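O-methyltransferase, putative (Bacillus cereus, PDB 3DUW) probably transfers a methyl group from S-adenosyl-L-methionine to a hydroxyl oxygen of its substrate, and binds the by-product S-adenosyl-L-homocysteine. Local coordinates at residues T24-P38 and K94-A106. Residues are numbered along the deposited sequence; the frame is centred on the assembly and turned at random.
Sequences TLEEVLQVNAAANLP and KHADIARSNIERA. With SAH (S-adenosyl-L-homocysteine), chain C.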
loop_
_atom_site.group_PDB
_atom_site.type_symbol
_atom_site.label_atom_id
_atom_site.label_comp_id
_atom_site.label_asym_id
_atom_site.label_seq_id
_atom_site.Cartn_x
_atom_site.Cartn_y
_atom_site.Cartn_z
ATOM N N THR A 24 -7.299 -10.746 21.276
ATOM C CA THR A 24 -6.220 -9.952 21.851
ATOM C C THR A 24 -6.330 -8.493 21.417
ATOM O O THR A 24 -6.258 -7.583 22.246
ATOM C CB THR A 24 -4.838 -10.502 21.442
ATOM O OG1 THR A 24 -4.656 -11.802 22.018
ATOM C CG2 THR A 24 -3.728 -9.578 21.924
ATOM N N LEU A 25 -6.508 -8.264 20.119
ATOM C CA LEU A 25 -6.629 -6.902 19.621
ATOM C C LEU A 25 -7.933 -6.253 20.062
ATOM O O LEU A 25 -7.994 -5.038 20.234
ATOM C CB LEU A 25 -6.498 -6.871 18.098
ATOM C CG LEU A 25 -5.053 -7.030 17.618
ATOM C CD1 LEU A 25 -5.004 -7.006 16.098
ATOM C CD2 LEU A 25 -4.196 -5.905 18.194
ATOM N N GLU A 26 -8.974 -7.059 20.246
ATOM C CA GLU A 26 -10.252 -6.531 20.705
ATOM C C GLU A 26 -10.055 -5.979 22.114
ATOM O O GLU A 26 -10.557 -4.907 22.444
ATOM C CB GLU A 26 -11.317 -7.629 20.726
ATOM C CG GLU A 26 -11.940 -7.931 19.372
ATOM C CD GLU A 26 -12.985 -9.025 19.447
ATOM O OE1 GLU A 26 -13.824 -8.989 20.374
ATOM O OE2 GLU A 26 -12.972 -9.916 18.575
ATOM N N GLU A 27 -9.320 -6.719 22.940
ATOM C CA GLU A 27 -9.052 -6.283 24.308
ATOM C C GLU A 27 -8.266 -4.983 24.289
ATOM O O GLU A 27 -8.545 -4.067 25.059
ATOM C CB GLU A 27 -8.230 -7.322 25.070
ATOM C CG GLU A 27 -8.951 -8.591 25.449
ATOM C CD GLU A 27 -8.061 -9.516 26.253
ATOM O OE1 GLU A 27 -6.956 -9.850 25.768
ATOM O OE2 GLU A 27 -8.459 -9.906 27.367
ATOM N N VAL A 28 -7.267 -4.917 23.411
ATOM C CA VAL A 28 -6.435 -3.725 23.300
ATOM C C VAL A 28 -7.289 -2.480 23.070
ATOM O O VAL A 28 -7.141 -1.479 23.769
ATOM C CB VAL A 28 -5.409 -3.867 22.145
ATOM C CG1 VAL A 28 -4.698 -2.544 21.898
ATOM C CG2 VAL A 28 -4.393 -4.947 22.489
ATOM N N LEU A 29 -8.191 -2.543 22.095
ATOM C CA LEU A 29 -9.044 -1.400 21.801
ATOM C C LEU A 29 -10.014 -1.093 22.949
ATOM O O LEU A 29 -10.317 0.069 23.217
ATOM C CB LEU A 29 -9.807 -1.637 20.491
ATOM C CG LEU A 29 -8.922 -1.705 19.238
ATOM C CD1 LEU A 29 -9.760 -2.132 18.039
ATOM C CD2 LEU A 29 -8.264 -0.351 18.994
ATOM N N GLN A 30 -10.495 -2.133 23.626
ATOM C CA GLN A 30 -11.405 -1.943 24.753
ATOM C C GLN A 30 -10.688 -1.240 25.903
ATOM O O GLN A 30 -11.250 -0.354 26.546
ATOM C CB GLN A 30 -11.949 -3.284 25.243
ATOM C CG GLN A 30 -12.952 -3.930 24.303
ATOM C CD GLN A 30 -13.284 -5.356 24.702
ATOM O OE1 GLN A 30 -14.128 -6.007 24.083
ATOM N NE2 GLN A 30 -12.616 -5.851 25.735
ATOM N N VAL A 31 -9.448 -1.643 26.167
ATOM C CA VAL A 31 -8.671 -1.023 27.233
ATOM C C VAL A 31 -8.363 0.430 26.866
ATOM O O VAL A 31 -8.475 1.321 27.703
ATOM C CB VAL A 31 -7.360 -1.801 27.492
ATOM C CG1 VAL A 31 -6.466 -1.031 28.456
ATOM C CG2 VAL A 31 -7.687 -3.178 28.059
ATOM N N ASN A 32 -7.989 0.672 25.611
ATOM C CA ASN A 32 -7.697 2.038 25.180
ATOM C C ASN A 32 -8.915 2.934 25.435
ATOM O O ASN A 32 -8.788 4.038 25.968
ATOM C CB ASN A 32 -7.337 2.076 23.686
ATOM C CG ASN A 32 -5.956 1.510 23.395
ATOM O OD1 ASN A 32 -5.219 1.127 24.304
ATOM N ND2 ASN A 32 -5.593 1.467 22.110
ATOM N N ALA A 33 -10.093 2.448 25.056
ATOM C CA ALA A 33 -11.327 3.204 25.234
ATOM C C ALA A 33 -11.674 3.407 26.705
ATOM O O ALA A 33 -12.080 4.495 27.105
ATOM C CB ALA A 33 -12.478 2.503 24.518
ATOM N N ALA A 34 -11.517 2.361 27.508
ATOM C CA ALA A 34 -11.818 2.464 28.930
ATOM C C ALA A 34 -10.923 3.518 29.570
ATOM O O ALA A 34 -11.333 4.201 30.508
ATOM C CB ALA A 34 -11.611 1.118 29.609
ATOM N N ALA A 35 -9.707 3.648 29.045
ATOM C CA ALA A 35 -8.735 4.615 29.548
ATOM C C ALA A 35 -8.955 5.989 28.928
ATOM O O ALA A 35 -8.175 6.918 29.154
ATOM C CB ALA A 35 -7.324 4.131 29.253
ATOM N N ASN A 36 -10.020 6.099 28.143
ATOM C CA ASN A 36 -10.386 7.338 27.473
ATOM C C ASN A 36 -9.372 7.850 26.457
ATOM O O ASN A 36 -9.315 9.048 26.187
ATOM C CB ASN A 36 -10.686 8.425 28.507
ATOM C CG ASN A 36 -11.916 8.111 29.330
ATOM O OD1 ASN A 36 -12.985 7.834 28.785
ATOM N ND2 ASN A 36 -11.774 8.152 30.649
ATOM N N LEU A 37 -8.570 6.952 25.897
ATOM C CA LEU A 37 -7.605 7.365 24.886
ATOM C C LEU A 37 -8.421 7.720 23.647
ATOM O O LEU A 37 -9.483 7.146 23.412
ATOM C CB LEU A 37 -6.640 6.226 24.535
ATOM C CG LEU A 37 -5.851 5.521 25.642
ATOM C CD1 LEU A 37 -4.718 4.714 25.004
ATOM C CD2 LEU A 37 -5.285 6.534 26.620
ATOM N N PRO A 38 -7.942 8.679 22.840
ATOM C CA PRO A 38 -8.687 9.050 21.633
ATOM C C PRO A 38 -8.707 7.863 20.671
ATOM O O PRO A 38 -7.776 7.057 20.665
ATOM C CB PRO A 38 -7.880 10.219 21.074
ATOM C CG PRO A 38 -7.213 10.804 22.287
ATOM C CD PRO A 38 -6.790 9.569 23.046
ATOM N N LYS A 94 0.980 8.214 30.337
ATOM C CA LYS A 94 -0.195 7.358 30.442
ATOM C C LYS A 94 -0.334 6.493 29.194
ATOM O O LYS A 94 -0.491 5.280 29.288
ATOM C CB LYS A 94 -1.463 8.196 30.629
ATOM C CG LYS A 94 -2.744 7.377 30.603
ATOM C CD LYS A 94 -3.969 8.234 30.866
ATOM C CE LYS A 94 -5.241 7.428 30.672
ATOM N NZ LYS A 94 -6.460 8.250 30.907
ATOM N N HIS A 95 -0.276 7.110 28.016
ATOM C CA HIS A 95 -0.388 6.330 26.785
ATOM C C HIS A 95 0.690 5.255 26.735
ATOM O O HIS A 95 0.410 4.094 26.437
ATOM C CB HIS A 95 -0.230 7.212 25.541
ATOM C CG HIS A 95 -1.359 8.165 25.318
ATOM N ND1 HIS A 95 -1.488 8.897 24.157
ATOM C CD2 HIS A 95 -2.397 8.528 26.108
ATOM C CE1 HIS A 95 -2.556 9.671 24.242
ATOM N NE2 HIS A 95 -3.125 9.466 25.417
ATOM N N ALA A 96 1.925 5.651 27.025
ATOM C CA ALA A 96 3.048 4.727 26.976
ATOM C C ALA A 96 2.861 3.513 27.872
ATOM O O ALA A 96 3.133 2.389 27.457
ATOM C CB ALA A 96 4.339 5.452 27.334
ATOM N N ASP A 97 2.398 3.727 29.101
ATOM C CA ASP A 97 2.202 2.596 29.997
ATOM C C ASP A 97 1.058 1.699 29.565
ATOM O O ASP A 97 1.117 0.484 29.751
ATOM C CB ASP A 97 1.993 3.063 31.434
ATOM C CG ASP A 97 3.301 3.320 32.141
ATOM O OD1 ASP A 97 4.296 2.639 31.798
ATOM O OD2 ASP A 97 3.338 4.185 33.040
ATOM N N ILE A 98 0.017 2.293 28.992
ATOM C CA ILE A 98 -1.106 1.505 28.506
ATOM C C ILE A 98 -0.602 0.688 27.319
ATOM O O ILE A 98 -0.921 -0.491 27.195
ATOM C CB ILE A 98 -2.295 2.409 28.094
ATOM C CG1 ILE A 98 -2.914 3.028 29.352
ATOM C CG2 ILE A 98 -3.339 1.604 27.316
ATOM C CD1 ILE A 98 -4.012 4.021 29.081
ATOM N N ALA A 99 0.207 1.310 26.463
ATOM C CA ALA A 99 0.767 0.616 25.305
ATOM C C ALA A 99 1.631 -0.565 25.755
ATOM O O ALA A 99 1.499 -1.667 25.234
ATOM C CB ALA A 99 1.593 1.585 24.453
ATOM N N ARG A 100 2.516 -0.333 26.723
ATOM C CA ARG A 100 3.369 -1.405 27.230
ATOM C C ARG A 100 2.514 -2.553 27.743
ATOM O O ARG A 100 2.843 -3.718 27.540
ATOM C CB ARG A 100 4.267 -0.903 28.366
ATOM C CG ARG A 100 5.307 0.102 27.924
ATOM C CD ARG A 100 6.320 0.404 29.026
ATOM N NE ARG A 100 7.248 1.446 28.595
ATOM C CZ ARG A 100 7.085 2.745 28.825
ATOM N NH1 ARG A 100 6.032 3.186 29.506
ATOM N NH2 ARG A 100 7.953 3.615 28.321
ATOM N N SER A 101 1.409 -2.214 28.400
ATOM C CA SER A 101 0.507 -3.215 28.955
ATOM C C SER A 101 -0.171 -4.010 27.846
ATOM O O SER A 101 -0.281 -5.233 27.929
ATOM C CB SER A 101 -0.536 -2.536 29.844
ATOM O OG SER A 101 0.101 -1.787 30.872
ATOM N N ASN A 102 -0.619 -3.319 26.801
ATOM C CA ASN A 102 -1.269 -3.990 25.683
ATOM C C ASN A 102 -0.272 -4.852 24.932
ATOM O O ASN A 102 -0.587 -5.970 24.527
ATOM C CB ASN A 102 -1.895 -2.972 24.729
ATOM C CG ASN A 102 -3.152 -2.346 25.298
ATOM O OD1 ASN A 102 -3.889 -2.990 26.043
ATOM N ND2 ASN A 102 -3.415 -1.096 24.936
ATOM N N ILE A 103 0.933 -4.327 24.744
ATOM C CA ILE A 103 1.978 -5.059 24.047
ATOM C C ILE A 103 2.343 -6.317 24.834
ATOM O O ILE A 103 2.596 -7.375 24.255
ATOM C CB ILE A 103 3.217 -4.161 23.842
ATOM C CG1 ILE A 103 2.877 -3.063 22.829
ATOM C CG2 ILE A 103 4.402 -4.987 23.362
ATOM C CD1 ILE A 103 3.939 -1.998 22.682
ATOM N N GLU A 104 2.349 -6.203 26.159
ATOM C CA GLU A 104 2.665 -7.340 27.018
ATOM C C GLU A 104 1.565 -8.393 26.936
ATOM O O GLU A 104 1.847 -9.592 26.875
ATOM C CB GLU A 104 2.831 -6.878 28.469
ATOM C CG GLU A 104 3.047 -8.011 29.464
ATOM C CD GLU A 104 4.296 -8.815 29.172
ATOM O OE1 GLU A 104 5.399 -8.228 29.190
ATOM O OE2 GLU A 104 4.176 -10.034 28.926
ATOM N N ARG A 105 0.311 -7.947 26.926
ATOM C CA ARG A 105 -0.811 -8.873 26.852
ATOM C C ARG A 105 -0.793 -9.613 25.517
ATOM O O ARG A 105 -1.308 -10.726 25.406
ATOM C CB ARG A 105 -2.140 -8.128 27.030
ATOM C CG ARG A 105 -3.226 -8.978 27.698
ATOM C CD ARG A 105 -4.512 -8.203 27.977
ATOM N NE ARG A 105 -4.267 -6.915 28.617
ATOM C CZ ARG A 105 -4.217 -5.760 27.958
ATOM N NH1 ARG A 105 -4.406 -5.738 26.646
ATOM N NH2 ARG A 105 -3.960 -4.635 28.600
ATOM N N ALA A 106 -0.194 -8.987 24.507
ATOM C CA ALA A 106 -0.092 -9.583 23.180
ATOM C C ALA A 106 1.182 -10.429 23.077
ATOM O O ALA A 106 1.500 -10.964 22.017
ATOM C CB ALA A 106 -0.087 -8.489 22.114
HETATM N N SAH C . -0.099 4.883 15.517
HETATM C CA SAH C . -0.922 4.573 16.744
HETATM C CB SAH C . -1.655 5.787 17.206
HETATM C CG SAH C . -0.840 6.993 17.612
HETATM S SD SAH C . -1.973 8.431 17.836
HETATM C C SAH C . -1.979 3.489 16.347
HETATM O O SAH C . -2.041 3.126 15.168
HETATM O OXT SAH C . -2.721 3.036 17.290
HETATM C "C5'" SAH C . -0.789 9.711 17.943
HETATM C "C4'" SAH C . 0.126 9.562 19.253
HETATM O "O4'" SAH C . 1.001 10.679 19.110
HETATM C "C3'" SAH C . -0.556 9.803 20.592
HETATM O "O3'" SAH C . -0.439 8.676 21.464
HETATM C "C2'" SAH C . 0.168 11.107 21.118
HETATM O "O2'" SAH C . 0.230 11.173 22.535
HETATM C "C1'" SAH C . 1.516 11.011 20.435
HETATM N N9 SAH C . 2.244 12.136 20.353
HETATM C C8 SAH C . 1.908 13.461 20.137
HETATM N N7 SAH C . 2.905 14.288 20.122
HETATM C C5 SAH C . 4.041 13.470 20.345
HETATM C C6 SAH C . 5.442 13.797 20.436
HETATM N N6 SAH C . 5.928 15.040 20.312
HETATM N N1 SAH C . 6.274 12.730 20.662
HETATM C C2 SAH C . 5.825 11.447 20.795
HETATM N N3 SAH C . 4.493 11.094 20.716
HETATM C C4 SAH C . 3.661 12.153 20.491
HETATM O O HOH W 1 -5.037 -7.910 24.873
#
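Asn102 meets Val28 and Asn32 where two near-antiparallel helices of a Rossmann-like class I methyltransferase lie side by side, their short axes 10.0 Å apart at 163°. At this buried centre Val28 CG1 lies 3.6 Å from Asn102 ND2. The same nitrogen gives a weak, bent bond to Asn32 OD1 (2.9 Å, N-H...O 125°), with the amide planes 56° apart, and a further bond to Gly69 O. Asn102 OD1 lies in the guanidinium plane of Arg105 and takes bonds from both NH1 and NH2, which, together with the two ND2 bonds, should hold the amide's rotation. Packing is tightest toward the C-terminal end of helix 23-34: Ala35 CB presses to 3.3 Å from Ile98 CD1, closer than normal carbon contact, and Leu37 meets Ile98 tip to tip. Asn36, with positive phi, and Leu37 N, bonded back to Asn32 O, close the helix in a Schellman motif. Leu37 CD2 lies 3.5 Å from His95 CD2. His95 ND1 donates a hydrogen bond to O3' of S-adenosyl-L-homocysteine, which lies at the ring edge; the Leu37 contact therefore abuts the ligand pocket.

The solvent side is looser. Lys94, extended throughout, reaches across to bond Ala35 O through NZ at 2.8 Å. At the other end, Glu27 OE1 stays 4.9 Å from Arg105 NE and makes no salt bridge; a water instead donates to Thr24 O and Glu27 OE1 and accepts from Arg105 NH1 at 2.9 Å.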